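Local coordinates for calcium binding protein (PDB 5FX0), which probably binds calcium ions as a whole protein, this chain being its dynein light chain-like domain, which pairs with a second copy, at residues Ala52-Met55 and Lys56-Met59; Tyr58-Lys62 and Tyr63-Trp67. One frame throughout, in Å; residues are numbered along the deposited sequence.

Contact 1. Residues Ala52-Met55 and Lys56-Met59; sequences AQDM and KNYM
Two successive turns of helix 48-63, the second helix of the dynein light chain-like fold, meet here through the i to i+4 ladder of an alpha-helix, with four consecutive rungs intact. The backbone N of Lys56 reaches Ala52 O, Asn57 N reaches Gln53 O at 3.0 Å, Tyr58 N reaches Asp54 O at 2.9 Å, and Met59 N closes the set on Met55 O. Each face of the ladder has its own chemistry. Met55 and Met59 form an apolar strip and both are buried, Met55 between Val30 of helix 24-40 and Cys69 of strand 67-72, Met59 toward the sheet, where it rests on Trp67. Met55 is folded at chi2 and chi3 (-63° and -58°), which carries its methyl forward along the helix toward that of Met59, and the two CE atoms stand 4.3 Å apart. Tyr58, on the same flank as Met55, meets Glu29 and Lys33 of helix 24-40. On the face turned to the second subunit, Gln53 lies near His82 of that subunit and the chain of Lys56 packs on its Phe80. At the more polar margin, the amides of the extended Gln53 and the shorter Asn57 approach only loosely, their planes nearly perpendicular, 89° apart, with Gln53 OE1 4.0 Å from Asn57 ND2, beyond a hydrogen bond.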
loop_
_atom_site.group_PDB
_atom_site.type_symbol
_atom_site.label_atom_id
_atom_site.label_comp_id
_atom_site.label_asym_id
_atom_site.label_seq_id
_atom_site.Cartn_x
_atom_site.Cartn_y
_atom_site.Cartn_z
ATOM N N ALA A 52 4.483 1.804 -10.904
ATOM C CA ALA A 52 4.785 1.078 -9.665
ATOM C C ALA A 52 5.819 -0.036 -9.900
ATOM O O ALA A 52 6.709 -0.276 -9.065
ATOM C CB ALA A 52 3.518 0.515 -9.041
ATOM N N GLN A 53 5.715 -0.674 -11.060
ATOM C CA GLN A 53 6.629 -1.750 -11.456
ATOM C C GLN A 53 8.039 -1.241 -11.702
ATOM O O GLN A 53 8.987 -1.781 -11.143
ATOM C CB GLN A 53 6.113 -2.466 -12.705
ATOM C CG GLN A 53 6.790 -3.802 -12.980
ATOM C CD GLN A 53 6.490 -4.338 -14.369
ATOM O OE1 GLN A 53 7.282 -5.084 -14.931
ATOM N NE2 GLN A 53 5.347 -3.955 -14.932
ATOM N N ASP A 54 8.171 -0.206 -12.521
ATOM C CA ASP A 54 9.487 0.425 -12.778
ATOM C C ASP A 54 10.157 1.053 -11.548
ATOM O O ASP A 54 11.379 0.978 -11.391
ATOM C CB ASP A 54 9.383 1.458 -13.902
ATOM C CG ASP A 54 8.888 0.843 -15.218
ATOM O OD1 ASP A 54 9.124 -0.375 -15.446
ATOM O OD2 ASP A 54 8.243 1.578 -16.009
ATOM N N MET A 55 9.371 1.652 -10.666
ATOM C CA MET A 55 9.926 2.081 -9.396
ATOM C C MET A 55 10.544 0.892 -8.649
ATOM O O MET A 55 11.689 0.966 -8.207
ATOM C CB MET A 55 8.882 2.776 -8.514
ATOM C CG MET A 55 8.602 4.200 -8.896
ATOM S SD MET A 55 9.983 5.343 -8.744
ATOM C CE MET A 55 10.405 5.189 -7.009
ATOM N N LYS A 56 9.784 -0.187 -8.509
ATOM C CA LYS A 56 10.260 -1.368 -7.771
ATOM C C LYS A 56 11.530 -1.978 -8.384
ATOM O O LYS A 56 12.427 -2.363 -7.652
ATOM C CB LYS A 56 9.143 -2.414 -7.577
ATOM C CG LYS A 56 9.492 -3.810 -8.071
ATOM C CD LYS A 56 8.985 -4.901 -7.160
ATOM C CE LYS A 56 9.774 -6.192 -7.352
ATOM N NZ LYS A 56 10.332 -6.657 -6.051
ATOM N N ASN A 57 11.584 -2.063 -9.710
ATOM C CA ASN A 57 12.762 -2.573 -10.437
ATOM C C ASN A 57 13.984 -1.659 -10.313
ATOM O O ASN A 57 15.080 -2.145 -10.040
ATOM C CB ASN A 57 12.439 -2.798 -11.925
ATOM C CG ASN A 57 11.402 -3.904 -12.152
ATOM O OD1 ASN A 57 11.119 -4.700 -11.272
ATOM N ND2 ASN A 57 10.822 -3.932 -13.338
ATOM N N TYR A 58 13.793 -0.348 -10.491
ATOM C CA TYR A 58 14.881 0.637 -10.329
ATOM C C TYR A 58 15.539 0.538 -8.949
ATOM O O TYR A 58 16.760 0.577 -8.820
ATOM C CB TYR A 58 14.361 2.061 -10.574
ATOM C CG TYR A 58 15.298 3.191 -10.180
ATOM C CD1 TYR A 58 16.294 3.655 -11.058
ATOM C CD2 TYR A 58 15.167 3.830 -8.936
ATOM C CE1 TYR A 58 17.131 4.705 -10.694
ATOM C CE2 TYR A 58 16.004 4.870 -8.563
ATOM C CZ TYR A 58 16.973 5.313 -9.443
ATOM O OH TYR A 58 17.791 6.348 -9.050
ATOM N N MET A 59 14.717 0.363 -7.922
ATOM C CA MET A 59 15.217 0.315 -6.572
ATOM C C MET A 59 15.815 -1.012 -6.176
ATOM O O MET A 59 16.736 -1.038 -5.377
ATOM C CB MET A 59 14.108 0.705 -5.627
ATOM C CG MET A 59 13.693 2.137 -5.898
ATOM S SD MET A 59 12.950 2.855 -4.455
ATOM C CE MET A 59 11.403 1.956 -4.436
#

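Contact 2. Residues Tyr58-Lys62 and Tyr63-Trp67; sequences YMDEK and YGRVW
Met59 lays its side chain over one face of the Trp67 indole: CB sits 3.7 Å from the centroid of the five-membered ring, almost on its normal, as a CH-pi contact. SD lies over the six-membered ring, 4.2 Å from its centroid, in a Met-aromatic contact, and CE continues to Trp67 CE3. Asp60 OD1 lies at the edge of the same indole, in the ring plane, the carboxylate turned 47° to it. With chi1 at -80° this group swings toward the returning chain, where OD1 accepts a straight bond from Trp67 N (2.8 Å, 164°) and lies 3.3 Å from Trp67 CD1. OD2 forms a salt bridge with Lys56 NZ. Tyr63 N still bonds Met59 O at 2.8 Å, but Gly64 N reaches Asp60 O only weakly; Gly64, with positive phi, takes the chain out of the helix, and a cis peptide precedes Val66. Over one face of the Tyr63 ring runs Lys62, its CG 4.2 Å from the centroid, while the Tyr63 hydroxyl is hydrogen-bonded to Glu29. The whole is a helix C-terminus ended by a glycine, with a tight connection into strand 67-72 of the dynein light chain-like fold.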
loop_
_atom_site.group_PDB
_atom_site.type_symbol
_atom_site.label_atom_id
_atom_site.label_comp_id
_atom_site.label_asym_id
_atom_site.label_seq_id
_atom_site.Cartn_x
_atom_site.Cartn_y
_atom_site.Cartn_z
ATOM N N TYR A 58 13.793 -0.348 -10.491
ATOM C CA TYR A 58 14.881 0.637 -10.329
ATOM C C TYR A 58 15.539 0.538 -8.949
ATOM O O TYR A 58 16.760 0.577 -8.820
ATOM C CB TYR A 58 14.361 2.061 -10.574
ATOM C CG TYR A 58 15.298 3.191 -10.180
ATOM C CD1 TYR A 58 16.294 3.655 -11.058
ATOM C CD2 TYR A 58 15.167 3.830 -8.936
ATOM C CE1 TYR A 58 17.131 4.705 -10.694
ATOM C CE2 TYR A 58 16.004 4.870 -8.563
ATOM C CZ TYR A 58 16.973 5.313 -9.443
ATOM O OH TYR A 58 17.791 6.348 -9.050
ATOM N N MET A 59 14.717 0.363 -7.922
ATOM C CA MET A 59 15.217 0.315 -6.572
ATOM C C MET A 59 15.815 -1.012 -6.176
ATOM O O MET A 59 16.736 -1.038 -5.377
ATOM C CB MET A 59 14.108 0.705 -5.627
ATOM C CG MET A 59 13.693 2.137 -5.898
ATOM S SD MET A 59 12.950 2.855 -4.455
ATOM C CE MET A 59 11.403 1.956 -4.436
ATOM N N ASP A 60 15.265 -2.102 -6.688
ATOM C CA ASP A 60 15.875 -3.427 -6.542
ATOM C C ASP A 60 17.321 -3.379 -7.106
ATOM O O ASP A 60 18.279 -3.702 -6.414
ATOM C CB ASP A 60 15.024 -4.526 -7.258
ATOM C CG ASP A 60 13.786 -5.003 -6.437
ATOM O OD1 ASP A 60 13.657 -4.748 -5.226
ATOM O OD2 ASP A 60 12.914 -5.675 -7.015
ATOM N N GLU A 61 17.447 -2.918 -8.343
ATOM C CA GLU A 61 18.741 -2.809 -9.035
ATOM C C GLU A 61 19.734 -1.855 -8.361
ATOM O O GLU A 61 20.925 -2.156 -8.287
ATOM C CB GLU A 61 18.529 -2.369 -10.488
ATOM C CG GLU A 61 17.828 -3.405 -11.365
ATOM C CD GLU A 61 17.149 -2.791 -12.583
ATOM O OE1 GLU A 61 17.571 -1.701 -13.034
ATOM O OE2 GLU A 61 16.180 -3.400 -13.093
ATOM N N LYS A 62 19.238 -0.720 -7.867
ATOM C CA LYS A 62 20.080 0.340 -7.315
ATOM C C LYS A 62 20.346 0.252 -5.804
ATOM O O LYS A 62 21.367 0.753 -5.352
ATOM C CB LYS A 62 19.467 1.698 -7.653
ATOM C CG LYS A 62 20.430 2.853 -7.481
ATOM C CD LYS A 62 19.950 4.100 -8.197
ATOM C CE LYS A 62 21.035 5.162 -8.205
ATOM N NZ LYS A 62 22.221 4.781 -9.022
ATOM N N TYR A 63 19.433 -0.346 -5.027
ATOM C CA TYR A 63 19.620 -0.501 -3.569
ATOM C C TYR A 63 19.481 -1.940 -3.075
ATOM O O TYR A 63 19.422 -2.174 -1.861
ATOM C CB TYR A 63 18.647 0.401 -2.774
ATOM C CG TYR A 63 18.576 1.827 -3.288
ATOM C CD1 TYR A 63 19.704 2.650 -3.290
ATOM C CD2 TYR A 63 17.385 2.339 -3.803
ATOM C CE1 TYR A 63 19.645 3.944 -3.797
ATOM C CE2 TYR A 63 17.316 3.625 -4.298
ATOM C CZ TYR A 63 18.444 4.424 -4.297
ATOM O OH TYR A 63 18.339 5.688 -4.814
ATOM N N GLY A 64 19.427 -2.910 -3.978
ATOM C CA GLY A 64 19.213 -4.288 -3.571
ATOM C C GLY A 64 17.774 -4.607 -3.233
ATOM O O GLY A 64 16.997 -3.740 -2.879
ATOM N N ARG A 65 17.451 -5.888 -3.300
ATOM C CA ARG A 65 16.073 -6.373 -3.226
ATOM C C ARG A 65 15.638 -6.452 -1.749
ATOM O O ARG A 65 16.453 -6.151 -0.887
ATOM C CB ARG A 65 15.987 -7.729 -3.964
ATOM C CG ARG A 65 16.478 -7.649 -5.422
ATOM C CD ARG A 65 16.244 -8.906 -6.258
ATOM N NE ARG A 65 14.816 -9.215 -6.382
ATOM C CZ ARG A 65 14.190 -10.301 -5.910
ATOM N NH1 ARG A 65 14.838 -11.282 -5.280
ATOM N NH2 ARG A 65 12.877 -10.424 -6.087
ATOM N N VAL A 66 14.372 -6.744 -1.413
ATOM C CA VAL A 66 13.202 -6.707 -2.300
ATOM C C VAL A 66 12.351 -5.471 -1.933
ATOM O O VAL A 66 11.927 -5.318 -0.773
ATOM C CB VAL A 66 12.314 -7.957 -2.123
ATOM C CG1 VAL A 66 11.244 -8.002 -3.203
ATOM C CG2 VAL A 66 13.133 -9.239 -2.171
ATOM N N TRP A 67 12.098 -4.604 -2.915
ATOM C CA TRP A 67 11.209 -3.444 -2.719
ATOM C C TRP A 67 9.750 -3.741 -3.061
ATOM O O TRP A 67 9.479 -4.614 -3.866
ATOM C CB TRP A 67 11.711 -2.248 -3.509
ATOM C CG TRP A 67 12.995 -1.740 -2.962
ATOM C CD1 TRP A 67 14.238 -2.218 -3.221
ATOM C CD2 TRP A 67 13.167 -0.672 -2.029
ATOM N NE1 TRP A 67 15.181 -1.508 -2.525
ATOM C CE2 TRP A 67 14.555 -0.547 -1.789
ATOM C CE3 TRP A 67 12.287 0.206 -1.383
ATOM C CZ2 TRP A 67 15.084 0.417 -0.941
ATOM C CZ3 TRP A 67 12.820 1.150 -0.520
ATOM C CH2 TRP A 67 14.208 1.242 -0.308
#

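Both contacts belong to helix 48-63 and overlap at Tyr58 and Met59, yet they differ in setting. Contact 1 is the partly buried middle of the helix, where regular backbone bonding combines with methionine packing toward the sheet and helix 24-40. Contact 2 is mainly a surface contact, though Met59 and Trp67 within it are buried; here the last helical bonds give way to aromatic faces, a carboxylate and an irregular backbone. Lys56 ties them together: its NZ probably hydrogen-bonds Trp67 O at 3.1 Å, so this lysine of contact 1 spans the turn of contact 2. The two also share an outlook, since Lys56 and Val66 both pack on Phe80 of the second subunit.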